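Uncharacterized protein (Bacteroides uniformis, PDB 4JPQ) is of unknown function but probably binds carbohydrate, as a member of carbohydrate-binding family 9. Local coordinates at residues 71-77 with 145-151. Residue numbers count along the deposited sequence, not the author numbering.
Sequences ASVRAVA and PFEERLG
Phe146, its chi1 p at 57° and chi2 at 88°, lays one ring face over Ala75: CB of Ala75 sits 3.9 Å from the ring centroid and 17° off the normal, a CH-pi contact, while Val73 CG2 reaches Phe146 CE1 at 4.1 Å. Strands 72-75 and 146-150 run antiparallel (179°), their axes 4.6 Å apart. Two hydrogen-bonded pairs fix the register: Val73 N to Arg149 O (3.2 Å) with Arg149 N to Val73 O (2.8 Å), and Ala75 N to Phe146 O (2.9 Å) with Phe146 N to Ala75 O (2.7 Å). Between them lies one residue, Arg74, on 72-75 but two, Glu147 and Glu148, on 146-150: a beta bulge. Beyond the non-hydrogen-bonded pair Ser72-Leu150, Gly151 N bonds Ala71 O (3.0 Å). Ser72, chi1 p, donates OG to Glu148 OE2 (2.7 Å); Arg74 extends to a salt bridge with Asp87. Strand 61-70, leading into the corner at Ala71, and strand 152-162, leaving that at Gly151, pair antiparallel in the main sheet; past these corners the pairing continues as a bulged, two-stranded antiparallel ribbon.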
loop_
_atom_site.group_PDB
_atom_site.type_symbol
_atom_site.label_atom_id
_atom_site.label_comp_id
_atom_site.label_asym_id
_atom_site.label_seq_id
_atom_site.Cartn_x
_atom_site.Cartn_y
_atom_site.Cartn_z
ATOM N N ALA A 71 1.921 9.516 -16.228
ATOM C CA ALA A 71 2.398 10.705 -16.974
ATOM C C ALA A 71 3.383 11.611 -16.240
ATOM O O ALA A 71 4.052 12.421 -16.887
ATOM C CB ALA A 71 1.222 11.526 -17.511
ATOM N N SER A 72 3.444 11.510 -14.912
ATOM C CA SER A 72 4.396 12.292 -14.110
ATOM C C SER A 72 4.612 11.683 -12.733
ATOM O O SER A 72 3.752 10.954 -12.237
ATOM C CB SER A 72 3.959 13.760 -13.966
ATOM O OG SER A 72 2.781 13.908 -13.190
ATOM N N VAL A 73 5.763 12.007 -12.141
ATOM C CA VAL A 73 6.141 11.562 -10.794
ATOM C C VAL A 73 6.673 12.733 -9.976
ATOM O O VAL A 73 7.175 13.708 -10.532
ATOM C CB VAL A 73 7.159 10.405 -10.814
ATOM C CG1 VAL A 73 6.518 9.159 -11.405
ATOM C CG2 VAL A 73 8.424 10.759 -11.583
ATOM N N ARG A 74 6.585 12.602 -8.657
ATOM C CA ARG A 74 6.937 13.670 -7.712
ATOM C C ARG A 74 7.216 13.054 -6.343
ATOM O O ARG A 74 6.572 12.083 -5.991
ATOM C CB ARG A 74 5.735 14.614 -7.623
ATOM C CG ARG A 74 5.839 15.820 -6.704
ATOM C CD ARG A 74 4.507 16.567 -6.688
ATOM N NE ARG A 74 4.566 17.837 -5.958
ATOM C CZ ARG A 74 4.385 18.011 -4.646
ATOM N NH1 ARG A 74 4.121 16.996 -3.810
ATOM N NH2 ARG A 74 4.476 19.239 -4.147
ATOM N N ALA A 75 8.169 13.604 -5.596
ATOM C CA ALA A 75 8.504 13.107 -4.238
ATOM C C ALA A 75 9.143 14.208 -3.400
ATOM O O ALA A 75 10.335 14.195 -3.137
ATOM C CB ALA A 75 9.398 11.892 -4.315
ATOM N N VAL A 76 8.335 15.199 -3.047
ATOM C CA VAL A 76 8.776 16.346 -2.261
ATOM C C VAL A 76 8.940 16.020 -0.766
ATOM O O VAL A 76 9.831 16.577 -0.120
ATOM C CB VAL A 76 7.828 17.573 -2.479
ATOM C CG1 VAL A 76 8.245 18.778 -1.622
ATOM C CG2 VAL A 76 7.807 17.952 -3.962
ATOM N N ALA A 77 8.097 15.137 -0.235
ATOM C CA ALA A 77 8.095 14.821 1.203
ATOM C C ALA A 77 9.494 14.557 1.752
ATOM O O ALA A 77 10.142 13.632 1.307
ATOM C CB ALA A 77 7.177 13.642 1.480
ATOM N N PRO A 145 14.665 13.431 -2.081
ATOM C CA PRO A 145 13.369 13.982 -2.512
ATOM C C PRO A 145 13.544 14.796 -3.810
ATOM O O PRO A 145 14.634 15.336 -4.042
ATOM C CB PRO A 145 12.942 14.901 -1.351
ATOM C CG PRO A 145 13.895 14.649 -0.236
ATOM C CD PRO A 145 15.123 14.005 -0.798
ATOM N N PHE A 146 12.506 14.861 -4.648
ATOM C CA PHE A 146 12.570 15.599 -5.934
ATOM C C PHE A 146 11.253 16.239 -6.370
ATOM O O PHE A 146 10.184 15.665 -6.164
ATOM C CB PHE A 146 13.108 14.694 -7.072
ATOM C CG PHE A 146 12.320 13.410 -7.297
ATOM C CD1 PHE A 146 11.211 13.375 -8.162
ATOM C CD2 PHE A 146 12.707 12.223 -6.684
ATOM C CE1 PHE A 146 10.505 12.193 -8.384
ATOM C CE2 PHE A 146 12.003 11.033 -6.900
ATOM C CZ PHE A 146 10.898 11.017 -7.753
ATOM N N GLU A 147 11.357 17.416 -6.997
ATOM C CA GLU A 147 10.200 18.139 -7.555
ATOM C C GLU A 147 9.642 17.370 -8.748
ATOM O O GLU A 147 10.347 16.560 -9.358
ATOM C CB GLU A 147 10.577 19.568 -7.975
ATOM C CG GLU A 147 10.883 20.502 -6.795
ATOM C CD GLU A 147 9.657 20.822 -5.930
ATOM O OE1 GLU A 147 8.496 20.791 -6.412
ATOM O OE2 GLU A 147 9.856 21.096 -4.734
ATOM N N GLU A 148 8.382 17.625 -9.071
ATOM C CA GLU A 148 7.707 16.897 -10.140
ATOM C C GLU A 148 8.502 16.814 -11.458
ATOM O O GLU A 148 8.987 17.820 -11.928
ATOM C CB GLU A 148 6.306 17.487 -10.407
ATOM C CG GLU A 148 5.479 16.693 -11.419
ATOM C CD GLU A 148 4.028 17.121 -11.505
ATOM O OE1 GLU A 148 3.731 18.299 -11.254
ATOM O OE2 GLU A 148 3.184 16.256 -11.830
ATOM N N ARG A 149 8.624 15.602 -12.014
ATOM C CA ARG A 149 9.247 15.352 -13.317
ATOM C C ARG A 149 8.152 14.892 -14.284
ATOM O O ARG A 149 7.570 13.808 -14.119
ATOM C CB ARG A 149 10.309 14.270 -13.239
ATOM C CG ARG A 149 11.475 14.545 -12.299
ATOM C CD ARG A 149 12.321 13.284 -12.200
ATOM N NE ARG A 149 13.262 13.299 -11.086
ATOM C CZ ARG A 149 13.934 12.234 -10.632
ATOM N NH1 ARG A 149 13.783 11.012 -11.172
ATOM N NH2 ARG A 149 14.770 12.386 -9.602
ATOM N N LEU A 150 7.878 15.730 -15.283
ATOM C CA LEU A 150 6.879 15.460 -16.317
ATOM C C LEU A 150 7.459 14.485 -17.327
ATOM O O LEU A 150 8.658 14.548 -17.625
ATOM C CB LEU A 150 6.458 16.760 -17.030
ATOM C CG LEU A 150 5.869 17.864 -16.140
ATOM C CD1 LEU A 150 5.592 19.131 -16.925
ATOM C CD2 LEU A 150 4.598 17.381 -15.444
ATOM N N GLY A 151 6.599 13.618 -17.865
ATOM C CA GLY A 151 6.979 12.604 -18.844
ATOM C C GLY A 151 6.601 11.231 -18.340
ATOM O O GLY A 151 6.666 10.971 -17.129
#